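Nucleoporin NUP170 (Chaetomium thermophilum, PDB 5HAX) is a nuclear pore protein, probably a structural scaffold component, in which an N-terminal beta-propeller is followed by an alpha-helical region. Local coordinates at residues K264-K268 against A338-L344; Y234-R239 against L296-T302; P24-S28 against E303-L307; Q227-G232 against S244-T250. All coordinates share one frame; numbering follows the deposited sequence.

All four contacts are partly buried and lie in or against the beta-propeller. Contacts 1 and 2 join the same two neighbouring sheets: contact 2 between the facing edge strands 230-236 and 293-298, about 13 Å from the centre of the chain, and contact 1 between edge strand 263-268 and the start of strand 341-348, about 26 Å from it. Contact 4 is a hairpin within one of these sheets and shares strand 230-236 with contact 2; Leu245 packs on Leu296. Contact 3 brings segment 24-28 onto the loop between strands 293-298 and 307-313, which Arg239 ties to contact 2. Contact 1 is mainly apolar, contact 2 adds an Arg-Asp pair and backbone carbonyls, contact 3 turns on one carboxylate, and contact 4 on backbone pairing.

Contact 1 (K264-K268 against A338-L344); sequences KVIEK and APQSMQL
Ile266 stands with its two branches spread over the 339-342 backbone and side chains. Its CG1 branch, set beside the backbone N (chi1 -50°), carries CD1 to within 4.0 Å of Pro339 CB and 3.4 Å of Ser341 O. The CG2 methyl serves the other end, touching Met342 CB at 3.8 Å, where the two side chains cross at about a right angle. Val265 packs beside it, CB against Pro339 O (3.3 Å) and CG1 against Ala338 CB (4.0 Å). A water donates to both Val265 O and Gln340 O, bridging the backbones.

Farther along, Lys268 runs extended until a bend at its last torsion (chi4 67°) turns NZ onto Met342 O at 2.9 Å, with the donor tilted 30° from the carbonyl plane. On the way its CD passes Met342 CG at 3.8 Å. The ammonium has a stronger partner in Asp276 of helix 270-279, which also accepts from Leu344 N, drawing helix and strand 341-348 together. Classic beta bulges occur at Val265-Ile266, facing Thr253, and at Gln340-Ser341, facing Thr324. Apolar packing between edge strand 263-268 and strand 341-348, the backbones linked by water rather than directly, is the blade-to-blade contact of a beta-propeller.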
loop_
_atom_site.group_PDB
_atom_site.type_symbol
_atom_site.label_atom_id
_atom_site.label_comp_id
_atom_site.label_asym_id
_atom_site.label_seq_id
_atom_site.Cartn_x
_atom_site.Cartn_y
_atom_site.Cartn_z
ATOM N N LYS A 264 25.788 -3.191 12.936
ATOM C CA LYS A 264 25.908 -1.986 12.127
ATOM C C LYS A 264 26.788 -2.278 10.919
ATOM O O LYS A 264 27.910 -2.774 11.064
ATOM C CB LYS A 264 26.499 -0.836 12.944
ATOM C CG LYS A 264 26.201 0.548 12.361
ATOM C CD LYS A 264 27.348 1.537 12.561
ATOM C CE LYS A 264 27.726 1.699 14.023
ATOM N NZ LYS A 264 28.781 2.734 14.202
ATOM N N VAL A 265 26.275 -1.978 9.728
ATOM C CA VAL A 265 26.968 -2.305 8.489
ATOM C C VAL A 265 27.239 -1.088 7.615
ATOM O O VAL A 265 28.124 -1.158 6.746
ATOM C CB VAL A 265 26.186 -3.367 7.686
ATOM C CG1 VAL A 265 26.246 -4.717 8.390
ATOM C CG2 VAL A 265 24.741 -2.932 7.476
ATOM N N ILE A 266 26.523 0.019 7.794
ATOM C CA ILE A 266 26.779 1.244 7.044
ATOM C C ILE A 266 26.565 2.431 7.969
ATOM O O ILE A 266 25.654 2.427 8.805
ATOM C CB ILE A 266 25.872 1.374 5.799
ATOM C CG1 ILE A 266 25.900 0.089 4.966
ATOM C CG2 ILE A 266 26.311 2.570 4.953
ATOM C CD1 ILE A 266 24.926 0.095 3.804
ATOM N N GLU A 267 27.413 3.445 7.817
ATOM C CA GLU A 267 27.253 4.727 8.498
ATOM C C GLU A 267 27.595 5.809 7.484
ATOM O O GLU A 267 28.744 5.902 7.042
ATOM C CB GLU A 267 28.146 4.818 9.735
ATOM C CG GLU A 267 27.972 6.102 10.529
ATOM C CD GLU A 267 28.681 6.063 11.876
ATOM O OE1 GLU A 267 28.341 5.197 12.711
ATOM O OE2 GLU A 267 29.580 6.900 12.101
ATOM N N LYS A 268 26.602 6.614 7.109
ATOM C CA LYS A 268 26.743 7.612 6.052
ATOM C C LYS A 268 26.292 8.961 6.597
ATOM O O LYS A 268 25.096 9.170 6.824
ATOM C CB LYS A 268 25.920 7.220 4.825
ATOM C CG LYS A 268 26.199 8.055 3.588
ATOM C CD LYS A 268 25.280 7.657 2.447
ATOM C CE LYS A 268 25.596 8.429 1.178
ATOM N NZ LYS A 268 26.934 8.078 0.627
ATOM N N ALA A 338 24.161 -8.877 3.932
ATOM C CA ALA A 338 24.183 -7.511 4.444
ATOM C C ALA A 338 24.845 -6.582 3.430
ATOM O O ALA A 338 25.895 -6.927 2.881
ATOM C CB ALA A 338 24.936 -7.446 5.767
ATOM N N PRO A 339 24.274 -5.409 3.162
ATOM C CA PRO A 339 24.988 -4.414 2.361
ATOM C C PRO A 339 26.126 -3.805 3.164
ATOM O O PRO A 339 26.173 -3.891 4.391
ATOM C CB PRO A 339 23.909 -3.376 2.038
ATOM C CG PRO A 339 22.971 -3.461 3.191
ATOM C CD PRO A 339 22.969 -4.904 3.625
ATOM N N GLN A 340 27.059 -3.183 2.444
ATOM C CA GLN A 340 28.212 -2.547 3.064
ATOM C C GLN A 340 28.474 -1.145 2.536
ATOM O O GLN A 340 29.401 -0.483 3.018
ATOM C CB GLN A 340 29.468 -3.410 2.866
ATOM C CG GLN A 340 29.384 -4.779 3.528
ATOM C CD GLN A 340 29.229 -4.691 5.037
ATOM O OE1 GLN A 340 29.637 -3.711 5.661
ATOM N NE2 GLN A 340 28.627 -5.718 5.631
ATOM N N SER A 341 27.681 -0.668 1.581
ATOM C CA SER A 341 27.855 0.654 1.003
ATOM C C SER A 341 26.484 1.251 0.724
ATOM O O SER A 341 25.524 0.528 0.449
ATOM C CB SER A 341 28.683 0.592 -0.288
ATOM O OG SER A 341 28.826 1.874 -0.871
ATOM N N MET A 342 26.401 2.577 0.813
ATOM C CA MET A 342 25.180 3.317 0.527
ATOM C C MET A 342 25.550 4.592 -0.213
ATOM O O MET A 342 26.492 5.290 0.174
ATOM C CB MET A 342 24.405 3.655 1.811
ATOM C CG MET A 342 23.222 4.595 1.596
ATOM S SD MET A 342 22.261 4.879 3.100
ATOM C CE MET A 342 21.438 3.301 3.283
ATOM N N GLN A 343 24.803 4.897 -1.273
ATOM C CA GLN A 343 25.138 6.012 -2.149
ATOM C C GLN A 343 23.878 6.739 -2.588
ATOM O O GLN A 343 22.884 6.109 -2.967
ATOM C CB GLN A 343 25.910 5.521 -3.381
ATOM C CG GLN A 343 26.321 6.625 -4.339
ATOM C CD GLN A 343 27.092 6.096 -5.532
ATOM O OE1 GLN A 343 27.524 4.944 -5.546
ATOM N NE2 GLN A 343 27.263 6.938 -6.545
ATOM N N LEU A 344 23.929 8.069 -2.544
ATOM C CA LEU A 344 22.857 8.884 -3.101
ATOM C C LEU A 344 22.924 8.835 -4.622
ATOM O O LEU A 344 23.900 9.292 -5.224
ATOM C CB LEU A 344 22.961 10.322 -2.600
ATOM C CG LEU A 344 22.033 11.329 -3.286
ATOM C CD1 LEU A 344 20.589 10.849 -3.261
ATOM C CD2 LEU A 344 22.150 12.697 -2.631
HETATM O O HOH W 1 30.454 -0.030 5.643
#

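Contact 2 (Y234-R239 against L296-T302); sequences YVDDTR and LSPIPAT
The facing edge strands of two adjacent propeller blades, 230-236 and 293-298, run side by side, their short axes 15° apart and 6.9 Å at closest approach, and Tyr234 and Leu296 open the interface. Leu296 CB lies over one face of the Tyr234 ring, 3.7 Å from its centroid, in a CH-pi contact. Leu296 N gives a weak hydrogen bond to Tyr234 OH. Pro298 CG fits against Tyr234 CB.

Beyond the strands the contact turns polar. Thr238 OG1 accepts from Ala301 N at 2.9 Å, nearly straight at 170°, while donating to Asp236 OD1 at 2.7 Å, so one hydroxyl ties together a carboxylate and the opposing backbone. Arg239 approaches Ile299 O side-on with NE and NH1, at 3.2 Å and 2.8 Å respectively, the oxygen lying close to the guanidinium plane. NE also makes a weak bond to Asp236 OD2, part of a salt bridge, and Ala301 N sits over one face of the group. NH1 and NH2 continue to Ala304 O and Ser305 O. Shared between a carboxylate and several carbonyls, the guanidinium probably offsets the closeness of Asp236 OD2 and Ile299 O, two acceptors 3.4 Å apart, and its in-plane grip limits its own rotation.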
loop_
_atom_site.group_PDB
_atom_site.type_symbol
_atom_site.label_atom_id
_atom_site.label_comp_id
_atom_site.label_asym_id
_atom_site.label_seq_id
_atom_site.Cartn_x
_atom_site.Cartn_y
_atom_site.Cartn_z
ATOM N N TYR A 234 13.516 3.026 11.623
ATOM C CA TYR A 234 12.769 2.528 10.468
ATOM C C TYR A 234 13.178 1.094 10.148
ATOM O O TYR A 234 14.371 0.787 10.085
ATOM C CB TYR A 234 13.004 3.431 9.249
ATOM C CG TYR A 234 12.948 4.912 9.568
ATOM C CD1 TYR A 234 14.070 5.581 10.041
ATOM C CD2 TYR A 234 11.776 5.639 9.402
ATOM C CE1 TYR A 234 14.026 6.927 10.339
ATOM C CE2 TYR A 234 11.723 6.988 9.697
ATOM C CZ TYR A 234 12.853 7.626 10.165
ATOM O OH TYR A 234 12.818 8.967 10.463
ATOM N N VAL A 235 12.185 0.231 9.916
ATOM C CA VAL A 235 12.393 -1.201 9.699
ATOM C C VAL A 235 12.078 -1.545 8.248
ATOM O O VAL A 235 11.146 -0.990 7.653
ATOM C CB VAL A 235 11.510 -2.043 10.646
ATOM C CG1 VAL A 235 11.624 -3.533 10.318
ATOM C CG2 VAL A 235 11.879 -1.784 12.096
ATOM N N ASP A 236 12.847 -2.480 7.685
ATOM C CA ASP A 236 12.529 -3.102 6.397
ATOM C C ASP A 236 12.695 -4.612 6.549
ATOM O O ASP A 236 13.810 -5.136 6.450
ATOM C CB ASP A 236 13.405 -2.557 5.273
ATOM C CG ASP A 236 13.039 -3.141 3.916
ATOM O OD1 ASP A 236 12.004 -3.839 3.826
ATOM O OD2 ASP A 236 13.777 -2.896 2.938
ATOM N N ASP A 237 11.573 -5.303 6.773
ATOM C CA ASP A 237 11.598 -6.748 6.981
ATOM C C ASP A 237 12.059 -7.500 5.739
ATOM O O ASP A 237 12.691 -8.555 5.860
ATOM C CB ASP A 237 10.212 -7.239 7.396
ATOM C CG ASP A 237 9.805 -6.756 8.774
ATOM O OD1 ASP A 237 10.615 -6.878 9.716
ATOM O OD2 ASP A 237 8.671 -6.252 8.917
ATOM N N THR A 238 11.753 -6.986 4.545
ATOM C CA THR A 238 12.100 -7.692 3.316
ATOM C C THR A 238 13.606 -7.811 3.127
ATOM O O THR A 238 14.057 -8.671 2.362
ATOM C CB THR A 238 11.492 -6.985 2.101
ATOM O OG1 THR A 238 12.145 -5.725 1.890
ATOM C CG2 THR A 238 9.994 -6.759 2.296
ATOM N N ARG A 239 14.389 -6.966 3.800
ATOM C CA ARG A 239 15.843 -7.014 3.736
ATOM C C ARG A 239 16.481 -7.301 5.087
ATOM O O ARG A 239 17.714 -7.345 5.175
ATOM C CB ARG A 239 16.392 -5.691 3.188
ATOM C CG ARG A 239 15.721 -5.209 1.911
ATOM C CD ARG A 239 16.345 -3.909 1.447
ATOM N NE ARG A 239 15.492 -3.165 0.521
ATOM C CZ ARG A 239 15.632 -3.151 -0.802
ATOM N NH1 ARG A 239 14.801 -2.429 -1.540
ATOM N NH2 ARG A 239 16.593 -3.850 -1.394
ATOM N N LEU A 296 13.200 9.560 7.092
ATOM C CA LEU A 296 13.552 8.466 6.201
ATOM C C LEU A 296 12.308 7.640 5.901
ATOM O O LEU A 296 11.307 7.702 6.618
ATOM C CB LEU A 296 14.633 7.562 6.809
ATOM C CG LEU A 296 15.939 8.229 7.242
ATOM C CD1 LEU A 296 16.889 7.194 7.823
ATOM C CD2 LEU A 296 16.594 8.971 6.083
ATOM N N SER A 297 12.384 6.865 4.824
ATOM C CA SER A 297 11.326 5.929 4.470
ATOM C C SER A 297 11.934 4.733 3.748
ATOM O O SER A 297 12.418 4.875 2.617
ATOM C CB SER A 297 10.274 6.601 3.591
ATOM O OG SER A 297 9.147 5.759 3.434
ATOM N N PRO A 298 11.948 3.548 4.359
ATOM C CA PRO A 298 12.518 2.381 3.674
ATOM C C PRO A 298 11.728 2.014 2.427
ATOM O O PRO A 298 10.508 2.183 2.361
ATOM C CB PRO A 298 12.438 1.272 4.730
ATOM C CG PRO A 298 12.328 1.987 6.035
ATOM C CD PRO A 298 11.545 3.222 5.737
ATOM N N ILE A 299 12.445 1.510 1.434
ATOM C CA ILE A 299 11.865 0.988 0.199
ATOM C C ILE A 299 12.098 -0.520 0.192
ATOM O O ILE A 299 13.256 -0.957 0.204
ATOM C CB ILE A 299 12.483 1.652 -1.042
ATOM C CG1 ILE A 299 12.242 3.167 -0.994
ATOM C CG2 ILE A 299 11.891 1.053 -2.315
ATOM C CD1 ILE A 299 12.997 3.953 -2.044
ATOM N N PRO A 300 11.052 -1.345 0.178
ATOM C CA PRO A 300 11.250 -2.792 0.311
ATOM C C PRO A 300 11.819 -3.417 -0.955
ATOM O O PRO A 300 11.732 -2.867 -2.055
ATOM C CB PRO A 300 9.839 -3.313 0.603
ATOM C CG PRO A 300 8.942 -2.331 -0.067
ATOM C CD PRO A 300 9.626 -0.995 0.045
ATOM N N ALA A 301 12.411 -4.601 -0.778
ATOM C CA ALA A 301 13.021 -5.309 -1.901
ATOM C C ALA A 301 11.983 -5.738 -2.929
ATOM O O ALA A 301 12.313 -5.908 -4.109
ATOM C CB ALA A 301 13.797 -6.525 -1.398
ATOM N N THR A 302 10.732 -5.921 -2.506
ATOM C CA THR A 302 9.668 -6.246 -3.450
ATOM C C THR A 302 9.435 -5.113 -4.439
ATOM O O THR A 302 9.009 -5.357 -5.574
ATOM C CB THR A 302 8.376 -6.558 -2.694
ATOM O OG1 THR A 302 8.025 -5.442 -1.867
ATOM C CG2 THR A 302 8.554 -7.789 -1.822
#

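Contact 3 (P24-S28 against E303-L307); sequences PDLDS and EASKL. With EDO (1,2-ethanediol), chain G.
The two backbones come nearest at Leu26 and Ala304, whose CA atoms are 5.6 Å apart, where a weakly bonded helix beginning about Leu26 meets the irregular 303-307 loop. Asp27 does most of the polar work. With CG swung beside its own backbone N (chi1 -69°), its carboxylate reaches into the bend of the loop and meets consecutive backbone N-H groups. OD1 takes Lys306 N on its syn lone pair at 2.8 Å, almost straight (169°), and adds a weak bond from Ser305 N. OD2 accepts from Leu307 N at 3.2 Å, again on the syn side but 20° out of the carboxylate plane. A water donating to OD1 also accepts from Ser305 N and donates to Asp25 OD1. Both carboxylate oxygens are thus engaged, and the 305-307 bend is held to one side chain; the N-H groups probably stabilise its charge.

Alongside the carboxylate, Leu26 CB rests on Ala304 CB at 3.9 Å, and Leu26 CD2 on Leu307 CD1 at 4.0 Å. A second water links Glu303 O to Leu26 N by a weak bond. O1 of a 1,2-ethanediol, probably from the crystallisation liquor, donates to Asp27 O at 2.7 Å. The contact lays helix 26-29 against the loop between strands 293-298 and 307-313, with Asp25 touching helix 456-459 and Glu303 salt-bridged to Arg385 of strand 380-386 and hydrogen-bonded to Ser387 just after it.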
loop_
_atom_site.group_PDB
_atom_site.type_symbol
_atom_site.label_atom_id
_atom_site.label_comp_id
_atom_site.label_asym_id
_atom_site.label_seq_id
_atom_site.Cartn_x
_atom_site.Cartn_y
_atom_site.Cartn_z
ATOM N N PRO A 24 7.074 -0.841 -15.334
ATOM C CA PRO A 24 8.463 -0.543 -14.950
ATOM C C PRO A 24 8.683 -0.550 -13.442
ATOM O O PRO A 24 7.854 -0.069 -12.667
ATOM C CB PRO A 24 8.695 0.854 -15.536
ATOM C CG PRO A 24 7.744 0.959 -16.661
ATOM C CD PRO A 24 6.535 0.167 -16.264
ATOM N N ASP A 25 9.824 -1.101 -13.036
ATOM C CA ASP A 25 10.242 -1.075 -11.644
ATOM C C ASP A 25 10.819 0.292 -11.288
ATOM O O ASP A 25 11.212 1.076 -12.154
ATOM C CB ASP A 25 11.277 -2.165 -11.372
ATOM C CG ASP A 25 12.493 -2.058 -12.274
ATOM O OD1 ASP A 25 13.502 -1.464 -11.848
ATOM O OD2 ASP A 25 12.438 -2.564 -13.414
ATOM N N LEU A 26 10.871 0.564 -9.980
ATOM C CA LEU A 26 11.293 1.878 -9.500
ATOM C C LEU A 26 12.698 2.228 -9.977
ATOM O O LEU A 26 12.950 3.366 -10.391
ATOM C CB LEU A 26 11.228 1.919 -7.974
ATOM C CG LEU A 26 11.508 3.284 -7.341
ATOM C CD1 LEU A 26 10.338 4.221 -7.588
ATOM C CD2 LEU A 26 11.795 3.150 -5.853
ATOM N N ASP A 27 13.633 1.272 -9.908
ATOM C CA ASP A 27 15.001 1.535 -10.350
ATOM C C ASP A 27 15.049 2.002 -11.798
ATOM O O ASP A 27 15.975 2.724 -12.185
ATOM C CB ASP A 27 15.868 0.282 -10.196
ATOM C CG ASP A 27 16.135 -0.082 -8.747
ATOM O OD1 ASP A 27 16.495 -1.250 -8.489
ATOM O OD2 ASP A 27 15.992 0.790 -7.865
ATOM N N SER A 28 14.064 1.609 -12.609
ATOM C CA SER A 28 14.134 1.853 -14.045
ATOM C C SER A 28 13.737 3.274 -14.418
ATOM O O SER A 28 14.241 3.802 -15.416
ATOM C CB SER A 28 13.245 0.860 -14.793
ATOM O OG SER A 28 13.677 -0.471 -14.569
ATOM N N GLU A 303 9.714 -3.874 -4.032
ATOM C CA GLU A 303 9.465 -2.705 -4.866
ATOM C C GLU A 303 10.662 -2.353 -5.740
ATOM O O GLU A 303 10.487 -1.951 -6.897
ATOM C CB GLU A 303 9.089 -1.509 -3.988
ATOM C CG GLU A 303 8.693 -0.264 -4.770
ATOM C CD GLU A 303 8.053 0.801 -3.895
ATOM O OE1 GLU A 303 8.135 0.686 -2.654
ATOM O OE2 GLU A 303 7.464 1.751 -4.447
ATOM N N ALA A 304 11.877 -2.498 -5.214
ATOM C CA ALA A 304 13.075 -2.123 -5.949
ATOM C C ALA A 304 14.263 -2.901 -5.405
ATOM O O ALA A 304 14.363 -3.129 -4.197
ATOM C CB ALA A 304 13.335 -0.617 -5.849
ATOM N N SER A 305 15.163 -3.296 -6.307
ATOM C CA SER A 305 16.348 -4.050 -5.912
ATOM C C SER A 305 17.435 -3.134 -5.359
ATOM O O SER A 305 17.976 -3.384 -4.275
ATOM C CB SER A 305 16.883 -4.839 -7.107
ATOM O OG SER A 305 18.132 -5.431 -6.805
ATOM N N LYS A 306 17.767 -2.071 -6.090
ATOM C CA LYS A 306 18.888 -1.207 -5.740
ATOM C C LYS A 306 18.499 -0.118 -4.744
ATOM O O LYS A 306 19.130 0.012 -3.690
ATOM C CB LYS A 306 19.469 -0.581 -7.012
ATOM C CG LYS A 306 20.102 -1.595 -7.956
ATOM C CD LYS A 306 20.401 -0.988 -9.317
ATOM C CE LYS A 306 20.930 -2.035 -10.285
ATOM N NZ LYS A 306 21.024 -1.519 -11.678
ATOM N N LEU A 307 17.468 0.670 -5.053
ATOM C CA LEU A 307 17.074 1.777 -4.185
ATOM C C LEU A 307 16.488 1.230 -2.890
ATOM O O LEU A 307 15.417 0.616 -2.889
ATOM C CB LEU A 307 16.078 2.684 -4.901
ATOM C CG LEU A 307 16.638 3.454 -6.098
ATOM C CD1 LEU A 307 15.528 4.222 -6.799
ATOM C CD2 LEU A 307 17.756 4.399 -5.673
HETATM C C1 EDO G . 18.755 2.722 -9.608
HETATM O O1 EDO G . 18.292 3.017 -10.929
HETATM C C2 EDO G . 19.711 3.816 -9.144
HETATM O O2 EDO G . 19.072 5.092 -9.272
HETATM O O HOH W 2 14.441 -3.139 -9.303
HETATM O O HOH W 3 8.606 -0.571 -8.506
#

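Contact 4 (Q227-G232 against S244-T250); sequences QEWLRG and SLSNRST
Leu230 and Gly232 pair with Ser246 and Leu245 in the antiparallel hairpin of strands 230-236 and 241-246, the first two strands of one propeller blade. Among the backbone bonds, Arg231 N reaches Leu245 O at 2.6 Å and Leu245 N reaches Gly232 O at 3.1 Å. Arg231 and Gly232 both face Leu245, a classic beta bulge that shifts the register by one; the Leu230-Ser246 pair is non-hydrogen-bonded. Farther out, Asn247 N donates to Trp229 O at 2.8 Å.

Polar side chains gather at the start of the type I turn from Ser246 to Ser249. Ser246 OG donates to the anti lone pair of Glu228 OE2 at 2.7 Å, and accepts from Arg248 N, an ST turn, and from Thr250 N. Through OE1 the carboxylate also salt-bridges Arg252, linking the turn to strand 251-255, and Arg252 probably balances its charge. Three waters also cross, joining Gln227 O to the Asn247 and Arg248 side chains, Arg231 NE to Asn247 O, and Glu228 OE2 to Thr250 OG1.

Flat groups stack beside this. Trp229 has CG lodged between its backbone N and carbonyl carbon (chi1 66°), which brings the indole over Asn247, ring and amide planes 8° apart. Asn247 CG lies 3.8 Å above the ring centre, while OD1 of the amide accepts from Trp229 N at 2.8 Å, the donor above the amide's carbonyl plane.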
loop_
_atom_site.group_PDB
_atom_site.type_symbol
_atom_site.label_atom_id
_atom_site.label_comp_id
_atom_site.label_asym_id
_atom_site.label_seq_id
_atom_site.Cartn_x
_atom_site.Cartn_y
_atom_site.Cartn_z
ATOM N N GLN A 227 28.154 14.659 21.176
ATOM C CA GLN A 227 26.702 14.744 21.268
ATOM C C GLN A 227 26.060 14.414 19.925
ATOM O O GLN A 227 26.423 14.983 18.891
ATOM C CB GLN A 227 26.262 16.135 21.721
ATOM C CG GLN A 227 24.757 16.337 21.573
ATOM C CD GLN A 227 24.249 17.615 22.198
ATOM O OE1 GLN A 227 24.528 18.714 21.716
ATOM N NE2 GLN A 227 23.479 17.479 23.269
ATOM N N GLU A 228 25.091 13.502 19.952
ATOM C CA GLU A 228 24.309 13.107 18.788
ATOM C C GLU A 228 23.213 12.170 19.272
ATOM O O GLU A 228 23.469 11.318 20.122
ATOM C CB GLU A 228 25.181 12.413 17.729
ATOM C CG GLU A 228 24.460 12.144 16.412
ATOM C CD GLU A 228 25.303 11.362 15.414
ATOM O OE1 GLU A 228 26.390 10.875 15.786
ATOM O OE2 GLU A 228 24.873 11.232 14.250
ATOM N N TRP A 229 22.000 12.337 18.744
ATOM C CA TRP A 229 20.870 11.501 19.132
ATOM C C TRP A 229 20.003 11.237 17.905
ATOM O O TRP A 229 20.299 11.703 16.800
ATOM C CB TRP A 229 20.071 12.147 20.272
ATOM C CG TRP A 229 19.374 13.426 19.907
ATOM C CD1 TRP A 229 18.133 13.556 19.356
ATOM C CD2 TRP A 229 19.874 14.757 20.084
ATOM N NE1 TRP A 229 17.831 14.883 19.174
ATOM C CE2 TRP A 229 18.885 15.642 19.611
ATOM C CE3 TRP A 229 21.064 15.286 20.591
ATOM C CZ2 TRP A 229 19.048 17.025 19.633
ATOM C CZ3 TRP A 229 21.225 16.660 20.609
ATOM C CH2 TRP A 229 20.222 17.512 20.133
ATOM N N LEU A 230 18.922 10.483 18.100
ATOM C CA LEU A 230 18.116 9.988 16.993
ATOM C C LEU A 230 16.877 10.842 16.757
ATOM O O LEU A 230 16.310 11.433 17.682
ATOM C CB LEU A 230 17.689 8.539 17.235
ATOM C CG LEU A 230 18.818 7.507 17.278
ATOM C CD1 LEU A 230 18.237 6.109 17.369
ATOM C CD2 LEU A 230 19.739 7.621 16.067
ATOM N N ARG A 231 16.470 10.895 15.487
ATOM C CA ARG A 231 15.213 11.489 15.058
ATOM C C ARG A 231 14.178 10.451 14.639
ATOM O O ARG A 231 13.002 10.801 14.496
ATOM C CB ARG A 231 15.453 12.453 13.883
ATOM C CG ARG A 231 15.740 13.903 14.269
ATOM C CD ARG A 231 16.208 14.693 13.050
ATOM N NE ARG A 231 15.498 15.959 12.869
ATOM C CZ ARG A 231 14.237 16.060 12.461
ATOM N NH1 ARG A 231 13.677 17.255 12.316
ATOM N NH2 ARG A 231 13.526 14.968 12.206
ATOM N N GLY A 232 14.576 9.198 14.432
ATOM C CA GLY A 232 13.622 8.165 14.063
ATOM C C GLY A 232 14.310 6.837 13.820
ATOM O O GLY A 232 15.520 6.771 13.571
ATOM N N SER A 244 18.466 4.051 11.275
ATOM C CA SER A 244 18.299 5.161 12.206
ATOM C C SER A 244 18.703 6.464 11.528
ATOM O O SER A 244 19.630 6.491 10.710
ATOM C CB SER A 244 19.125 4.966 13.485
ATOM O OG SER A 244 20.487 5.305 13.285
ATOM N N LEU A 245 17.996 7.535 11.875
ATOM C CA LEU A 245 18.321 8.890 11.452
ATOM C C LEU A 245 18.689 9.702 12.684
ATOM O O LEU A 245 17.966 9.672 13.685
ATOM C CB LEU A 245 17.139 9.533 10.724
ATOM C CG LEU A 245 17.336 10.967 10.224
ATOM C CD1 LEU A 245 18.412 11.019 9.153
ATOM C CD2 LEU A 245 16.024 11.534 9.695
ATOM N N SER A 246 19.809 10.416 12.616
ATOM C CA SER A 246 20.288 11.201 13.743
ATOM C C SER A 246 19.964 12.679 13.546
ATOM O O SER A 246 19.532 13.117 12.477
ATOM C CB SER A 246 21.795 11.012 13.936
ATOM O OG SER A 246 22.534 11.963 13.187
ATOM N N ASN A 247 20.177 13.450 14.615
ATOM C CA ASN A 247 19.947 14.889 14.572
ATOM C C ASN A 247 20.963 15.608 13.699
ATOM O O ASN A 247 20.717 16.750 13.297
ATOM C CB ASN A 247 19.997 15.474 15.980
ATOM C CG ASN A 247 21.383 15.399 16.582
ATOM O OD1 ASN A 247 21.960 14.319 16.703
ATOM N ND2 ASN A 247 21.937 16.551 16.934
ATOM N N ARG A 248 22.102 14.976 13.420
ATOM C CA ARG A 248 23.089 15.500 12.488
ATOM C C ARG A 248 22.862 15.003 11.067
ATOM O O ARG A 248 23.740 15.177 10.215
ATOM C CB ARG A 248 24.499 15.117 12.947
ATOM C CG ARG A 248 24.791 15.471 14.393
ATOM C CD ARG A 248 26.229 15.149 14.770
ATOM N NE ARG A 248 27.178 16.001 14.059
ATOM C CZ ARG A 248 27.510 17.233 14.437
ATOM N NH1 ARG A 248 28.382 17.933 13.724
ATOM N NH2 ARG A 248 26.972 17.771 15.525
ATOM N N SER A 249 21.715 14.378 10.803
ATOM C CA SER A 249 21.352 13.847 9.494
ATOM C C SER A 249 22.236 12.675 9.074
ATOM O O SER A 249 22.374 12.402 7.879
ATOM C CB SER A 249 21.377 14.946 8.422
ATOM O OG SER A 249 20.503 16.006 8.776
ATOM N N THR A 250 22.831 11.972 10.036
ATOM C CA THR A 250 23.581 10.754 9.746
ATOM C C THR A 250 22.626 9.573 9.625
ATOM O O THR A 250 21.743 9.389 10.469
ATOM C CB THR A 250 24.610 10.480 10.842
ATOM O OG1 THR A 250 25.589 11.526 10.852
ATOM C CG2 THR A 250 25.310 9.138 10.612
HETATM O O HOH W 4 24.813 17.136 17.769
HETATM O O HOH W 5 27.386 11.333 12.826
HETATM O O HOH W 6 17.873 17.752 13.082
#